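Long-range contact in prophenoloxidase b (Marsupenaeus japonicus, PDB 3WKY), which is the precursor of a phenoloxidase that probably oxidises monophenols and o-diphenols at a type 3 copper centre: residues 507-512 against 586-591. Sequence-based numbering, arbitrary orientation.
Sequences LAPKFD and DGMNFH
Two antiparallel strands of the Ig-like domain's beta-sheet, 501-509 and 588-598, pair A508 with H591 just before the first strand runs out into loop. Their backbones exchange both bonds of a hydrogen-bonded pair: H591 N reaches A508 O at 2.7 Å, whereas A508 N meets H591 O at 3.2 Å. Past P509 the pairing persists into the loop through K510 N to N589 O, 3.1 Å with 164° at the hydrogen, and water 2 joins that same carbonyl to F511 N. On the A508 side of the sheet, K510 CB sits over one face of the H591 imidazole in a CH-pi contact, 4.2 Å from the centroid and 21° off the ring normal; the extended chain carries NZ onward to a salt bridge with E659. On the other side, the F590 ring packs obliquely against L507 and P509, with P509 CG 4.0 Å from F590 CE2, and M235 of helix 218-239 touches the same side chain. An alanine in place of H591 would probably leave K510 CB without the ring face it packs on and water 1 without one of its partners. That water lies in the imidazole plane, 2.8 Å from H591 NE2, and donates to K510 O.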
ATOM      1  N   LEU A 507       3.470   9.179 -43.541  1.00 15.68           N
ATOM      2  CA  LEU A 507       3.931  10.355 -42.812  1.00 15.44           C
ATOM      3  C   LEU A 507       4.250   9.937 -41.376  1.00 20.00           C
ATOM      4  O   LEU A 507       3.560   9.074 -40.825  1.00 17.97           O
ATOM      5  CB  LEU A 507       2.815  11.413 -42.765  1.00 18.70           C
ATOM      6  CG  LEU A 507       3.133  12.819 -42.234  1.00 19.79           C
ATOM      7  CD1 LEU A 507       3.863  13.647 -43.297  1.00 22.59           C
ATOM      8  CD2 LEU A 507       1.863  13.536 -41.786  1.00 20.10           C
ATOM      9  N   ALA A 508       5.289  10.532 -40.788  1.00 18.20           N
ATOM     10  CA  ALA A 508       5.585  10.359 -39.357  1.00 16.74           C
ATOM     11  C   ALA A 508       6.409  11.541 -38.870  1.00 18.81           C
ATOM     12  O   ALA A 508       7.158  12.131 -39.640  1.00 17.90           O
ATOM     13  CB  ALA A 508       6.342   9.054 -39.112  1.00 20.70           C
ATOM     14  N   PRO A 509       6.282  11.898 -37.584  1.00 17.64           N
ATOM     15  CA  PRO A 509       7.162  12.968 -37.097  1.00 18.03           C
ATOM     16  C   PRO A 509       8.623  12.527 -37.139  1.00 17.25           C
ATOM     17  O   PRO A 509       8.921  11.329 -37.018  1.00 19.85           O
ATOM     18  CB  PRO A 509       6.727  13.149 -35.629  1.00 17.43           C
ATOM     19  CG  PRO A 509       5.362  12.530 -35.550  1.00 17.08           C
ATOM     20  CD  PRO A 509       5.368  11.397 -36.537  1.00 16.12           C
ATOM     21  N   LYS A 510       9.530  13.478 -37.314  1.00 19.69           N
ATOM     22  CA  LYS A 510      10.947  13.155 -37.334  1.00 19.26           C
ATOM     23  C   LYS A 510      11.514  12.996 -35.918  1.00 20.95           C
ATOM     24  O   LYS A 510      12.368  12.131 -35.671  1.00 20.56           O
ATOM     25  CB  LYS A 510      11.721  14.226 -38.119  1.00 20.61           C
ATOM     26  CG  LYS A 510      13.202  13.923 -38.279  1.00 27.90           C
ATOM     27  CD  LYS A 510      13.841  14.825 -39.339  1.00 28.00           C
ATOM     28  CE  LYS A 510      15.316  14.478 -39.551  1.00 33.51           C
ATOM     29  NZ  LYS A 510      15.937  15.346 -40.595  1.00 37.71           N
ATOM     30  N   PHE A 511      11.022  13.815 -34.992  1.00 19.54           N
ATOM     31  CA  PHE A 511      11.555  13.850 -33.631  1.00 16.72           C
ATOM     32  C   PHE A 511      10.524  13.415 -32.598  1.00 18.19           C
ATOM     33  O   PHE A 511       9.328  13.677 -32.765  1.00 20.66           O
ATOM     34  CB  PHE A 511      12.034  15.265 -33.296  1.00 18.55           C
ATOM     35  CG  PHE A 511      13.043  15.796 -34.278  1.00 24.24           C
ATOM     36  CD1 PHE A 511      14.389  15.487 -34.143  1.00 24.52           C
ATOM     37  CD2 PHE A 511      12.638  16.580 -35.348  1.00 22.54           C
ATOM     38  CE1 PHE A 511      15.322  15.970 -35.062  1.00 29.30           C
ATOM     39  CE2 PHE A 511      13.561  17.058 -36.265  1.00 26.78           C
ATOM     40  CZ  PHE A 511      14.900  16.753 -36.121  1.00 27.20           C
ATOM     41  N   ASP A 512      10.991  12.764 -31.539  1.00 18.46           N
ATOM     42  CA  ASP A 512      10.101  12.434 -30.414  1.00 19.68           C
ATOM     43  C   ASP A 512       9.892  13.626 -29.479  1.00 22.49           C
ATOM     44  O   ASP A 512      10.316  14.743 -29.781  1.00 23.62           O
ATOM     45  CB  ASP A 512      10.595  11.200 -29.649  1.00 25.78           C
ATOM     46  CG  ASP A 512      11.931  11.422 -28.942  1.00 24.97           C
ATOM     47  OD1 ASP A 512      12.324  12.583 -28.689  1.00 22.58           O
ATOM     48  OD2 ASP A 512      12.583  10.413 -28.613  1.00 28.18           O
ATOM     49  N   ASP A 586       5.964  27.182 -34.687  1.00 20.40           N
ATOM     50  CA  ASP A 586       7.297  27.368 -35.278  1.00 22.69           C
ATOM     51  C   ASP A 586       7.520  26.502 -36.509  1.00 28.03           C
ATOM     52  O   ASP A 586       8.464  26.726 -37.275  1.00 24.17           O
ATOM     53  CB  ASP A 586       8.410  27.057 -34.269  1.00 25.30           C
ATOM     54  CG  ASP A 586       8.418  28.007 -33.084  1.00 32.92           C
ATOM     55  OD1 ASP A 586       8.061  29.189 -33.262  1.00 35.10           O
ATOM     56  OD2 ASP A 586       8.781  27.563 -31.971  1.00 34.64           O
ATOM     57  N   GLY A 587       6.669  25.500 -36.689  1.00 19.24           N
ATOM     58  CA  GLY A 587       6.834  24.544 -37.767  1.00 24.08           C
ATOM     59  C   GLY A 587       7.379  23.220 -37.260  1.00 25.68           C
ATOM     60  O   GLY A 587       8.433  23.165 -36.622  1.00 26.57           O
ATOM     61  N   MET A 588       6.658  22.142 -37.540  1.00 19.04           N
ATOM     62  CA  MET A 588       7.050  20.829 -37.043  1.00 21.13           C
ATOM     63  C   MET A 588       7.452  19.933 -38.208  1.00 21.56           C
ATOM     64  O   MET A 588       6.762  19.877 -39.232  1.00 22.96           O
ATOM     65  CB  MET A 588       5.881  20.230 -36.249  1.00 17.45           C
ATOM     66  CG  MET A 588       6.060  18.805 -35.787  1.00 18.42           C
ATOM     67  SD  MET A 588       4.563  18.394 -34.842  1.00 21.36           S
ATOM     68  CE  MET A 588       4.868  16.662 -34.498  1.00 19.90           C
ATOM     69  N   ASN A 589       8.564  19.221 -38.058  1.00 17.23           N
ATOM     70  CA  ASN A 589       9.127  18.455 -39.167  0.59 21.75           C
ATOM     71  C   ASN A 589       8.643  17.008 -39.234  1.00 24.60           C
ATOM     72  O   ASN A 589       8.659  16.295 -38.233  1.00 22.09           O
ATOM     73  CB  ASN A 589      10.655  18.493 -39.105  0.59 24.08           C
ATOM     74  CG  ASN A 589      11.192  19.908 -39.042  0.59 23.94           C
ATOM     75  OD1 ASN A 589      11.933  20.265 -38.125  0.59 38.17           O
ATOM     76  ND2 ASN A 589      10.811  20.726 -40.010  0.59 25.36           N
ATOM     77  N   PHE A 590       8.225  16.580 -40.427  1.00 18.80           N
ATOM     78  CA  PHE A 590       7.722  15.226 -40.656  1.00 21.39           C
ATOM     79  C   PHE A 590       8.457  14.525 -41.787  1.00 22.31           C
ATOM     80  O   PHE A 590       8.807  15.149 -42.799  1.00 22.66           O
ATOM     81  CB  PHE A 590       6.233  15.246 -41.017  1.00 21.59           C
ATOM     82  CG  PHE A 590       5.326  15.628 -39.883  1.00 17.64           C
ATOM     83  CD1 PHE A 590       5.181  16.956 -39.510  1.00 17.75           C
ATOM     84  CD2 PHE A 590       4.574  14.659 -39.224  1.00 18.83           C
ATOM     85  CE1 PHE A 590       4.332  17.318 -38.473  1.00 19.91           C
ATOM     86  CE2 PHE A 590       3.715  15.008 -38.179  1.00 19.05           C
ATOM     87  CZ  PHE A 590       3.598  16.347 -37.805  1.00 18.83           C
ATOM     88  N   HIS A 591       8.672  13.220 -41.621  1.00 20.82           N
ATOM     89  CA  HIS A 591       9.111  12.381 -42.726  1.00 22.12           C
ATOM     90  C   HIS A 591       7.944  12.179 -43.684  1.00 22.39           C
ATOM     91  O   HIS A 591       6.808  11.992 -43.252  1.00 19.38           O
ATOM     92  CB  HIS A 591       9.538  11.001 -42.231  1.00 18.93           C
ATOM     93  CG  HIS A 591      10.773  10.994 -41.386  1.00 22.30           C
ATOM     94  ND1 HIS A 591      11.992  11.458 -41.836  1.00 24.79           N
ATOM     95  CD2 HIS A 591      10.989  10.526 -40.132  1.00 23.44           C
ATOM     96  CE1 HIS A 591      12.897  11.303 -40.886  1.00 26.54           C
ATOM     97  NE2 HIS A 591      12.315  10.737 -39.842  1.00 24.31           N
TER
HETATM   98  O   HOH W   1      13.431  10.263 -37.348  1.00 21.99           O
HETATM   99  O   HOH W   2       9.257  16.131 -35.562  1.00 24.03           O